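Local atomic coordinates of peptidase M42 (Thaumarchaeota archaeon SCGC AB-539-E09, PDB entry 5DS0), a protein that is probably a metal-dependent aminopeptidase of the M42 (TET) family that removes residues from the N-terminus of peptides, with two cobalt ions bound at its active site. Residues M175-F179 and D180-G184; G89-W92 and S93-L97; K348-L352 and E353-G357. All coordinates share one frame; numbering follows the deposited sequence.

Contact 1 of 3, residues M175-F179 and D180-G184; sequences MGKAF and DDRIG. With CO (cobalt (II) ion), chain U; CO (cobalt (II) ion), chain T.
Phe179 O accepts from Ile183 N at 3.0 Å in a nearly straight bond (165°). Beside it, Arg182 N donates to Ala178 O at 3.3 Å. Ala178 is the N-cap, and these bonds start the helix that runs on through Gly184. The extended Arg182 side chain turns back over Ala178. Its guanidinium carries Ala178 CB over one face, with NH1 3.6 Å from that methyl. Lys177 NZ approaches NH1 obliquely, and both Lys177 and Arg182 form salt bridges with Glu69, which probably offsets their like charges. A leucine in place of Arg182 would probably leave Glu69 with Lys177 alone of this pair and lose the bonds to Leu13 O, Ala16 O and Thr67 O. Asp180 CG lies anti to the backbone N (chi1 179°), which sends the carboxylate to the metals. Asp180 OD2 binds one cobalt at 1.9 Å, with Glu215 and His325. Asp180 OD1 binds the other at 2.0 Å, with His66, Glu214 and Glu237. The peptide between Asp180 and Asp181 is cis. Asp181 OD2 accepts from the backbone N of His66, which fits a second-shell role in positioning that ligand. One carboxylate bridges two cobalt ions, consistent with the co-catalytic dinuclear site of M42 aminopeptidases.

Contact 2 of 3, residues G89-W92 and S93-L97; sequences GGWW and SQVLL
Trp91 meets Leu96 and Val95 at the apolar centre of this turn. Leu96 CD2 lies near the rim of the indole, 3.4 Å from Trp91 CE3. Val95 CG2 comes to the edge of the same ring, close to its plane, at 4.1 Å from Trp91 CE3. The other Val95 branch comes obliquely to the next indole, with CG1 4.0 Å from Trp92 CE3. Trp92 has its CG anti to the backbone N (chi1 -172°), and its ring lies against Gln94. Gln94 CB sits over one face in a CH-pi contact, 4.0 Å from the centroid of the Trp92 five-membered ring. The Gln94 amide is turned 55° from the ring plane. Val95 N donates to Trp92 O at 3.2 Å, which closes the 3-10 turn 93-95. At the polar edge Gln94 bonds through NE2 to Lys129 O and through OE1 to Val131 N, both of the second subunit. Trp91 NE1 donates to Gly71 O, and its ring stacks with Phe72. The turn therefore joins a subunit interface to the barrel. It lies in the loop between strands 82-88 and 100-105, both part of the six-stranded antiparallel barrel.

Contact 3 of 3, residues K348-L352 and E353-G357; sequences KRLDL and ETVEG
Asp351 and Thr354 meet with their side chains at about a right angle, and Asp351 OD1 takes two bonds from the one threonine. Thr354 OG1 donates to Asp351 OD1 at 2.6 Å. Thr354 N donates to the same oxygen at 3.0 Å. Both donors come on the syn side, tilted out of the carboxylate plane to opposite faces, so two bonds grip OD1. Asp351 CG stands between the backbone N and the carbonyl carbon (chi1 55°), a setting that folds the carboxylate over the first turn. Thr354 OG1 lies beside its own backbone N, which lets one residue present both donors together. Asp351 is thus the N-cap of helix 352-356.

Leu350 and Val355 also cross at about a right angle. Leu350 CD2 touches Val355 CG2 at 4.1 Å. One residue precedes the cap and the other is in the first turn, the placing of a hydrophobic staple. Leu350 is the centre of an inverse gamma turn, which bends the chain after helix 333-349. Its side chain and that of Thr354 also lie on Phe278 of helix 273-285.

Leu352 and Glu356 pass obliquely on the exposed side, with Leu352 CG 4.1 Å from Glu356 CD. The backbone beneath is regular. Val355 N donates to Asp351 O at 3.2 Å, and Glu356 N donates to Leu352 O at 3.0 Å.

Asp351 OD2 lies 4.9 Å from Glu353 OE1, a like-charge pair whose repulsion is probably mild. The capping aspartate satisfies the Thr354 amide at the start of the helix. Its negative charge probably interacts favourably with the positive end of the helix dipole, and staple and cap together probably set where this short C-terminal helix begins.

How the contacts relate
The three contacts follow one another along the chain as contact 2, contact 1 and contact 3, and none touches another. Contacts 1 and 2 have centres about 17 Å apart, with nearest atoms about 8 Å apart. His325 links them: it binds a cobalt that Asp180 of contact 1 also binds, while its ND1 donates to Gly90 O of contact 2. The Trp91 side chain is about 10 Å from a cobalt, so contact 2 borders the metal site that contact 1 helps to build. The centre of contact 3 is about 31 Å from that of contact 1 and about 43 Å from that of contact 2. Contacts 2 and 3 lie on opposite sides of the chain's centre.

Contact 1 of 3, residues M175-F179 and D180-G184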
HETATM    1  N   MSE C 175     -38.353 -23.099   8.053  1.00 35.20           N
HETATM    2  CA  MSE C 175     -37.293 -22.779   7.103  1.00 35.96           C
HETATM    3  C   MSE C 175     -37.895 -22.280   5.825  1.00 34.53           C
HETATM    4  O   MSE C 175     -38.769 -22.924   5.259  1.00 34.86           O
HETATM    5  CB  MSE C 175     -36.498 -24.031   6.808  1.00 38.69           C
HETATM    6  CG  MSE C 175     -35.304 -23.782   5.893  1.00 41.71           C
HETATM    7 SE   MSE C 175     -34.282 -25.481   5.764  0.85 49.42          SE
HETATM    8  CE  MSE C 175     -32.840 -25.046   4.504  1.00 48.32           C
ATOM      9  N   GLY C 176     -37.427 -21.126   5.361  1.00 32.92           N
ATOM     10  CA  GLY C 176     -37.925 -20.522   4.146  1.00 32.32           C
ATOM     11  C   GLY C 176     -37.567 -19.063   4.041  1.00 31.90           C
ATOM     12  O   GLY C 176     -36.712 -18.562   4.769  1.00 32.46           O
ATOM     13  N   LYS C 177     -38.169 -18.384   3.074  1.00 32.26           N
ATOM     14  CA  LYS C 177     -37.840 -16.980   2.814  1.00 31.87           C
ATOM     15  C   LYS C 177     -38.927 -16.084   3.360  1.00 31.50           C
ATOM     16  O   LYS C 177     -39.963 -16.549   3.825  1.00 31.41           O
ATOM     17  CB  LYS C 177     -37.695 -16.727   1.320  1.00 32.16           C
ATOM     18  CG  LYS C 177     -39.015 -16.738   0.554  1.00 32.77           C
ATOM     19  CD  LYS C 177     -38.810 -16.410  -0.912  1.00 33.01           C
ATOM     20  CE  LYS C 177     -40.065 -16.644  -1.728  1.00 33.59           C
ATOM     21  NZ  LYS C 177     -41.006 -15.510  -1.575  1.00 34.27           N
ATOM     22  N   ALA C 178     -38.655 -14.789   3.322  1.00 31.12           N
ATOM     23  CA  ALA C 178     -39.642 -13.758   3.618  1.00 31.15           C
ATOM     24  C   ALA C 178     -40.194 -13.750   5.039  1.00 31.39           C
ATOM     25  O   ALA C 178     -41.204 -13.091   5.296  1.00 32.36           O
ATOM     26  CB  ALA C 178     -40.775 -13.825   2.608  1.00 31.49           C
ATOM     27  N   PHE C 179     -39.546 -14.440   5.978  1.00 31.40           N
ATOM     28  CA  PHE C 179     -39.961 -14.327   7.369  1.00 31.33           C
ATOM     29  C   PHE C 179     -40.019 -12.850   7.752  1.00 30.69           C
ATOM     30  O   PHE C 179     -40.923 -12.446   8.461  1.00 31.39           O
ATOM     31  CB  PHE C 179     -39.025 -15.071   8.304  1.00 31.63           C
ATOM     32  CG  PHE C 179     -39.127 -16.564   8.205  1.00 32.29           C
ATOM     33  CD1 PHE C 179     -40.355 -17.194   8.228  1.00 32.91           C
ATOM     34  CD2 PHE C 179     -37.989 -17.342   8.129  1.00 32.55           C
ATOM     35  CE1 PHE C 179     -40.445 -18.566   8.151  1.00 32.92           C
ATOM     36  CE2 PHE C 179     -38.078 -18.718   8.053  1.00 32.67           C
ATOM     37  CZ  PHE C 179     -39.308 -19.327   8.054  1.00 32.90           C
ATOM     38  N   ASP C 180     -39.060 -12.067   7.269  1.00 29.65           N
ATOM     39  CA  ASP C 180     -39.059 -10.631   7.427  1.00 29.19           C
ATOM     40  C   ASP C 180     -39.912 -10.062   6.318  1.00 29.86           C
ATOM     41  O   ASP C 180     -39.444  -9.993   5.184  1.00 30.85           O
ATOM     42  CB  ASP C 180     -37.621 -10.126   7.307  1.00 28.67           C
ATOM     43  CG  ASP C 180     -37.499  -8.626   7.424  1.00 28.31           C
ATOM     44  OD1 ASP C 180     -38.471  -7.954   7.846  1.00 28.36           O
ATOM     45  OD2 ASP C 180     -36.404  -8.113   7.091  1.00 28.04           O
ATOM     46  N   ASP C 181     -41.152  -9.642   6.586  1.00 30.15           N
ATOM     47  CA  ASP C 181     -41.773  -9.643   7.908  1.00 30.11           C
ATOM     48  C   ASP C 181     -43.178 -10.266   7.849  1.00 30.46           C
ATOM     49  O   ASP C 181     -44.119  -9.803   8.492  1.00 30.32           O
ATOM     50  CB  ASP C 181     -41.820  -8.221   8.440  1.00 30.37           C
ATOM     51  CG  ASP C 181     -42.307  -8.125   9.887  1.00 30.52           C
ATOM     52  OD1 ASP C 181     -42.247  -9.126  10.632  1.00 30.61           O
ATOM     53  OD2 ASP C 181     -42.737  -7.015  10.257  1.00 30.67           O
ATOM     54  N   ARG C 182     -43.301 -11.341   7.079  1.00 30.94           N
ATOM     55  CA  ARG C 182     -44.571 -12.034   6.949  1.00 31.48           C
ATOM     56  C   ARG C 182     -44.863 -12.813   8.212  1.00 32.52           C
ATOM     57  O   ARG C 182     -46.033 -13.045   8.533  1.00 33.81           O
ATOM     58  CB  ARG C 182     -44.591 -12.919   5.708  1.00 31.01           C
ATOM     59  CG  ARG C 182     -44.725 -12.078   4.445  1.00 30.85           C
ATOM     60  CD  ARG C 182     -44.550 -12.859   3.157  1.00 30.59           C
ATOM     61  NE  ARG C 182     -44.222 -11.970   2.050  1.00 30.53           N
ATOM     62  CZ  ARG C 182     -43.839 -12.369   0.838  1.00 30.85           C
ATOM     63  NH1 ARG C 182     -43.768 -13.658   0.539  1.00 30.91           N
ATOM     64  NH2 ARG C 182     -43.533 -11.467  -0.090  1.00 31.24           N
ATOM     65  N   ILE C 183     -43.825 -13.166   8.963  1.00 32.82           N
ATOM     66  CA  ILE C 183     -44.044 -13.785  10.253  1.00 33.62           C
ATOM     67  C   ILE C 183     -44.691 -12.783  11.204  1.00 33.77           C
ATOM     68  O   ILE C 183     -45.534 -13.163  12.012  1.00 35.13           O
ATOM     69  CB  ILE C 183     -42.760 -14.379  10.869  1.00 33.82           C
ATOM     70  CG1 ILE C 183     -43.108 -15.373  11.971  1.00 34.14           C
ATOM     71  CG2 ILE C 183     -41.873 -13.299  11.449  1.00 33.92           C
ATOM     72  CD1 ILE C 183     -43.836 -16.622  11.482  1.00 34.99           C
ATOM     73  N   GLY C 184     -44.325 -11.509  11.098  1.00 33.01           N
ATOM     74  CA  GLY C 184     -44.986 -10.460  11.879  1.00 32.61           C
ATOM     75  C   GLY C 184     -46.443 -10.276  11.474  1.00 32.57           C
ATOM     76  O   GLY C 184     -47.319 -10.117  12.326  1.00 32.94           O
TER
HETATM   77 CO    CO U 402     -36.004  -6.358   6.600  1.00 29.98          CO
HETATM   78 CO    CO T 401     -38.402  -5.994   8.233  1.00 22.75          CO

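Contact 2 of 3, residues G89-W92 and S93-L97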
ATOM      1  N   GLY C  89     -34.472  -3.430  -1.654  1.00 33.89           N
ATOM      2  CA  GLY C  89     -34.181  -3.655  -0.235  1.00 33.20           C
ATOM      3  C   GLY C  89     -32.722  -4.013  -0.093  1.00 32.44           C
ATOM      4  O   GLY C  89     -32.030  -4.207  -1.084  1.00 32.15           O
ATOM      5  N   GLY C  90     -32.258  -4.080   1.145  1.00 32.29           N
ATOM      6  CA  GLY C  90     -30.842  -4.274   1.426  1.00 32.05           C
ATOM      7  C   GLY C  90     -30.444  -5.725   1.328  1.00 31.35           C
ATOM      8  O   GLY C  90     -30.997  -6.565   2.035  1.00 31.61           O
ATOM      9  N   TRP C  91     -29.495  -6.016   0.441  1.00 30.95           N
ATOM     10  CA  TRP C  91     -28.923  -7.349   0.270  1.00 30.24           C
ATOM     11  C   TRP C  91     -27.424  -7.304   0.505  1.00 30.14           C
ATOM     12  O   TRP C  91     -26.773  -6.366   0.119  1.00 30.22           O
ATOM     13  CB  TRP C  91     -29.118  -7.832  -1.170  1.00 30.03           C
ATOM     14  CG  TRP C  91     -30.462  -8.315  -1.519  1.00 29.89           C
ATOM     15  CD1 TRP C  91     -31.473  -7.595  -2.063  1.00 30.12           C
ATOM     16  CD2 TRP C  91     -30.941  -9.650  -1.398  1.00 29.61           C
ATOM     17  NE1 TRP C  91     -32.569  -8.396  -2.270  1.00 29.96           N
ATOM     18  CE2 TRP C  91     -32.264  -9.666  -1.865  1.00 29.65           C
ATOM     19  CE3 TRP C  91     -30.382 -10.836  -0.934  1.00 29.48           C
ATOM     20  CZ2 TRP C  91     -33.037 -10.822  -1.878  1.00 29.56           C
ATOM     21  CZ3 TRP C  91     -31.149 -11.979  -0.958  1.00 29.39           C
ATOM     22  CH2 TRP C  91     -32.458 -11.965  -1.421  1.00 29.31           C
ATOM     23  N   TRP C  92     -26.877  -8.346   1.104  1.00 30.24           N
ATOM     24  CA  TRP C  92     -25.434  -8.538   1.125  1.00 30.62           C
ATOM     25  C   TRP C  92     -25.021  -9.275  -0.146  1.00 30.93           C
ATOM     26  O   TRP C  92     -25.565 -10.345  -0.440  1.00 31.42           O
ATOM     27  CB  TRP C  92     -25.049  -9.361   2.350  1.00 30.57           C
ATOM     28  CG  TRP C  92     -23.582  -9.478   2.596  1.00 30.55           C
ATOM     29  CD1 TRP C  92     -22.615  -8.655   2.148  1.00 30.95           C
ATOM     30  CD2 TRP C  92     -22.938 -10.468   3.393  1.00 30.57           C
ATOM     31  NE1 TRP C  92     -21.388  -9.075   2.600  1.00 31.46           N
ATOM     32  CE2 TRP C  92     -21.564 -10.191   3.370  1.00 31.12           C
ATOM     33  CE3 TRP C  92     -23.391 -11.566   4.123  1.00 30.31           C
ATOM     34  CZ2 TRP C  92     -20.635 -10.970   4.045  1.00 31.36           C
ATOM     35  CZ3 TRP C  92     -22.474 -12.331   4.797  1.00 30.75           C
ATOM     36  CH2 TRP C  92     -21.110 -12.033   4.756  1.00 31.13           C
ATOM     37  N   SER C  93     -24.067  -8.736  -0.897  1.00 31.42           N
ATOM     38  CA  SER C  93     -23.735  -9.318  -2.195  1.00 31.46           C
ATOM     39  C   SER C  93     -23.249 -10.769  -2.052  1.00 31.08           C
ATOM     40  O   SER C  93     -23.515 -11.614  -2.913  1.00 30.66           O
ATOM     41  CB  SER C  93     -22.696  -8.480  -2.919  1.00 32.10           C
ATOM     42  OG  SER C  93     -21.420  -8.654  -2.324  1.00 33.85           O
ATOM     43  N   GLN C  94     -22.605 -11.078  -0.936  1.00 31.05           N
ATOM     44  CA  GLN C  94     -21.995 -12.399  -0.771  1.00 31.14           C
ATOM     45  C   GLN C  94     -22.962 -13.592  -0.633  1.00 29.97           C
ATOM     46  O   GLN C  94     -22.539 -14.744  -0.775  1.00 29.73           O
ATOM     47  CB  GLN C  94     -21.023 -12.359   0.386  1.00 32.20           C
ATOM     48  CG  GLN C  94     -19.948 -11.301   0.176  1.00 33.36           C
ATOM     49  CD  GLN C  94     -18.630 -11.655   0.855  1.00 35.01           C
ATOM     50  OE1 GLN C  94     -18.175 -12.802   0.786  1.00 36.06           O
ATOM     51  NE2 GLN C  94     -18.020 -10.683   1.519  1.00 35.73           N
ATOM     52  N   VAL C  95     -24.247 -13.310  -0.404  1.00 29.01           N
ATOM     53  CA  VAL C  95     -25.285 -14.359  -0.394  1.00 28.55           C
ATOM     54  C   VAL C  95     -26.047 -14.527  -1.721  1.00 27.86           C
ATOM     55  O   VAL C  95     -26.980 -15.305  -1.779  1.00 27.46           O
ATOM     56  CB  VAL C  95     -26.338 -14.142   0.717  1.00 28.63           C
ATOM     57  CG1 VAL C  95     -25.692 -14.114   2.081  1.00 29.13           C
ATOM     58  CG2 VAL C  95     -27.146 -12.861   0.489  1.00 28.61           C
ATOM     59  N   LEU C  96     -25.644 -13.816  -2.772  1.00 27.66           N
ATOM     60  CA  LEU C  96     -26.393 -13.790  -4.014  1.00 27.52           C
ATOM     61  C   LEU C  96     -25.952 -14.801  -5.063  1.00 27.88           C
ATOM     62  O   LEU C  96     -26.787 -15.468  -5.652  1.00 27.77           O
ATOM     63  CB  LEU C  96     -26.332 -12.397  -4.628  1.00 27.59           C
ATOM     64  CG  LEU C  96     -27.022 -11.267  -3.865  1.00 27.61           C
ATOM     65  CD1 LEU C  96     -26.771  -9.937  -4.566  1.00 27.67           C
ATOM     66  CD2 LEU C  96     -28.518 -11.527  -3.739  1.00 27.45           C
ATOM     67  N   LEU C  97     -24.662 -14.879  -5.351  1.00 28.62           N
ATOM     68  CA  LEU C  97     -24.176 -15.758  -6.419  1.00 29.28           C
ATOM     69  C   LEU C  97     -24.632 -17.190  -6.283  1.00 29.92           C
ATOM     70  O   LEU C  97     -24.582 -17.784  -5.191  1.00 30.42           O
ATOM     71  CB  LEU C  97     -22.656 -15.760  -6.487  1.00 29.77           C
ATOM     72  CG  LEU C  97     -22.024 -14.625  -7.291  1.00 30.20           C
ATOM     73  CD1 LEU C  97     -20.522 -14.848  -7.398  1.00 30.64           C
ATOM     74  CD2 LEU C  97     -22.634 -14.506  -8.679  1.00 30.16           C
TER

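Contact 3 of 3, residues K348-L352 and E353-G357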
ATOM      1  N   LYS C 348     -55.516  -6.967  25.558  1.00 39.89           N
ATOM      2  CA  LYS C 348     -56.478  -7.092  26.644  1.00 41.11           C
ATOM      3  C   LYS C 348     -56.389  -5.939  27.634  1.00 41.03           C
ATOM      4  O   LYS C 348     -57.415  -5.446  28.090  1.00 40.70           O
ATOM      5  CB  LYS C 348     -56.289  -8.412  27.388  1.00 42.89           C
ATOM      6  CG  LYS C 348     -56.985  -9.592  26.721  1.00 44.90           C
ATOM      7  CD  LYS C 348     -56.625 -10.963  27.294  1.00 46.63           C
ATOM      8  CE  LYS C 348     -57.196 -11.167  28.674  1.00 48.20           C
ATOM      9  NZ  LYS C 348     -56.450 -12.246  29.373  1.00 50.42           N
ATOM     10  N   ARG C 349     -55.169  -5.486  27.928  1.00 41.46           N
ATOM     11  CA  ARG C 349     -54.929  -4.504  28.988  1.00 42.57           C
ATOM     12  C   ARG C 349     -54.736  -3.057  28.528  1.00 42.11           C
ATOM     13  O   ARG C 349     -54.571  -2.154  29.354  1.00 41.93           O
ATOM     14  CB  ARG C 349     -53.712  -4.924  29.798  1.00 44.27           C
ATOM     15  CG  ARG C 349     -53.920  -6.172  30.632  1.00 47.27           C
ATOM     16  CD  ARG C 349     -52.581  -6.704  31.142  1.00 50.02           C
ATOM     17  NE  ARG C 349     -52.718  -7.936  31.913  1.00 54.15           N
ATOM     18  CZ  ARG C 349     -53.010  -9.132  31.402  1.00 56.59           C
ATOM     19  NH1 ARG C 349     -53.211  -9.301  30.092  1.00 56.50           N
ATOM     20  NH2 ARG C 349     -53.117 -10.177  32.213  1.00 58.98           N
ATOM     21  N   LEU C 350     -54.755  -2.819  27.224  1.00 43.15           N
ATOM     22  CA  LEU C 350     -54.521  -1.461  26.704  1.00 44.07           C
ATOM     23  C   LEU C 350     -55.818  -0.656  26.625  1.00 45.79           C
ATOM     24  O   LEU C 350     -56.350  -0.427  25.542  1.00 43.72           O
ATOM     25  CB  LEU C 350     -53.826  -1.506  25.332  1.00 42.49           C
ATOM     26  CG  LEU C 350     -52.332  -1.845  25.324  1.00 41.83           C
ATOM     27  CD1 LEU C 350     -51.870  -2.143  23.910  1.00 41.72           C
ATOM     28  CD2 LEU C 350     -51.489  -0.722  25.913  1.00 42.22           C
ATOM     29  N   ASP C 351     -56.332  -0.256  27.788  1.00 48.39           N
ATOM     30  CA  ASP C 351     -57.530   0.592  27.849  1.00 50.42           C
ATOM     31  C   ASP C 351     -57.130   2.059  27.705  1.00 49.95           C
ATOM     32  O   ASP C 351     -55.948   2.378  27.708  1.00 47.56           O
ATOM     33  CB  ASP C 351     -58.336   0.342  29.140  1.00 51.97           C
ATOM     34  CG  ASP C 351     -57.508   0.507  30.408  1.00 53.73           C
ATOM     35  OD1 ASP C 351     -56.398   1.069  30.336  1.00 57.49           O
ATOM     36  OD2 ASP C 351     -57.968   0.078  31.482  1.00 53.59           O
ATOM     37  N   LEU C 352     -58.119   2.941  27.585  1.00 52.27           N
ATOM     38  CA  LEU C 352     -57.856   4.364  27.385  1.00 53.52           C
ATOM     39  C   LEU C 352     -56.986   4.969  28.488  1.00 53.41           C
ATOM     40  O   LEU C 352     -56.100   5.770  28.219  1.00 50.76           O
ATOM     41  CB  LEU C 352     -59.169   5.145  27.271  1.00 55.99           C
ATOM     42  CG  LEU C 352     -59.044   6.611  26.813  1.00 59.84           C
ATOM     43  CD1 LEU C 352     -58.618   6.734  25.349  1.00 60.56           C
ATOM     44  CD2 LEU C 352     -60.347   7.371  27.045  1.00 60.89           C
ATOM     45  N   GLU C 353     -57.237   4.581  29.731  1.00 56.10           N
ATOM     46  CA  GLU C 353     -56.515   5.159  30.867  1.00 57.33           C
ATOM     47  C   GLU C 353     -55.023   4.794  30.857  1.00 53.70           C
ATOM     48  O   GLU C 353     -54.167   5.659  31.037  1.00 52.86           O
ATOM     49  CB  GLU C 353     -57.179   4.738  32.178  1.00 61.80           C
ATOM     50  CG  GLU C 353     -56.439   5.196  33.429  1.00 67.26           C
ATOM     51  CD  GLU C 353     -57.069   4.680  34.714  1.00 71.75           C
ATOM     52  OE1 GLU C 353     -58.013   3.858  34.645  1.00 72.85           O
ATOM     53  OE2 GLU C 353     -56.611   5.093  35.801  1.00 75.20           O
ATOM     54  N   THR C 354     -54.726   3.514  30.647  1.00 50.65           N
ATOM     55  CA  THR C 354     -53.345   3.029  30.557  1.00 49.10           C
ATOM     56  C   THR C 354     -52.572   3.739  29.447  1.00 48.57           C
ATOM     57  O   THR C 354     -51.426   4.140  29.646  1.00 50.28           O
ATOM     58  CB  THR C 354     -53.295   1.511  30.292  1.00 48.31           C
ATOM     59  OG1 THR C 354     -54.011   0.812  31.314  1.00 48.47           O
ATOM     60  CG2 THR C 354     -51.871   1.007  30.283  1.00 48.25           C
ATOM     61  N   VAL C 355     -53.215   3.894  28.293  1.00 46.91           N
ATOM     62  CA  VAL C 355     -52.597   4.505  27.126  1.00 46.80           C
ATOM     63  C   VAL C 355     -52.331   5.999  27.304  1.00 49.10           C
ATOM     64  O   VAL C 355     -51.283   6.500  26.886  1.00 50.86           O
ATOM     65  CB  VAL C 355     -53.457   4.278  25.868  1.00 46.98           C
ATOM     66  CG1 VAL C 355     -52.914   5.048  24.668  1.00 46.65           C
ATOM     67  CG2 VAL C 355     -53.528   2.791  25.543  1.00 46.28           C
ATOM     68  N   GLU C 356     -53.261   6.721  27.916  1.00 50.92           N
ATOM     69  CA  GLU C 356     -53.019   8.130  28.216  1.00 53.61           C
ATOM     70  C   GLU C 356     -51.894   8.274  29.245  1.00 52.95           C
ATOM     71  O   GLU C 356     -51.155   9.261  29.214  1.00 54.94           O
ATOM     72  CB  GLU C 356     -54.298   8.826  28.692  1.00 56.41           C
ATOM     73  CG  GLU C 356     -55.330   8.976  27.583  1.00 59.45           C
ATOM     74  CD  GLU C 356     -56.624   9.643  28.029  1.00 63.77           C
ATOM     75  OE1 GLU C 356     -57.072   9.404  29.184  1.00 65.51           O
ATOM     76  OE2 GLU C 356     -57.211  10.393  27.206  1.00 67.46           O
ATOM     77  N   GLY C 357     -51.751   7.283  30.131  1.00 50.55           N
ATOM     78  CA  GLY C 357     -50.667   7.257  31.116  1.00 49.14           C
ATOM     79  C   GLY C 357     -49.263   7.094  30.540  1.00 48.39           C
ATOM     80  O   GLY C 357     -48.278   7.273  31.244  1.00 47.85           O
TER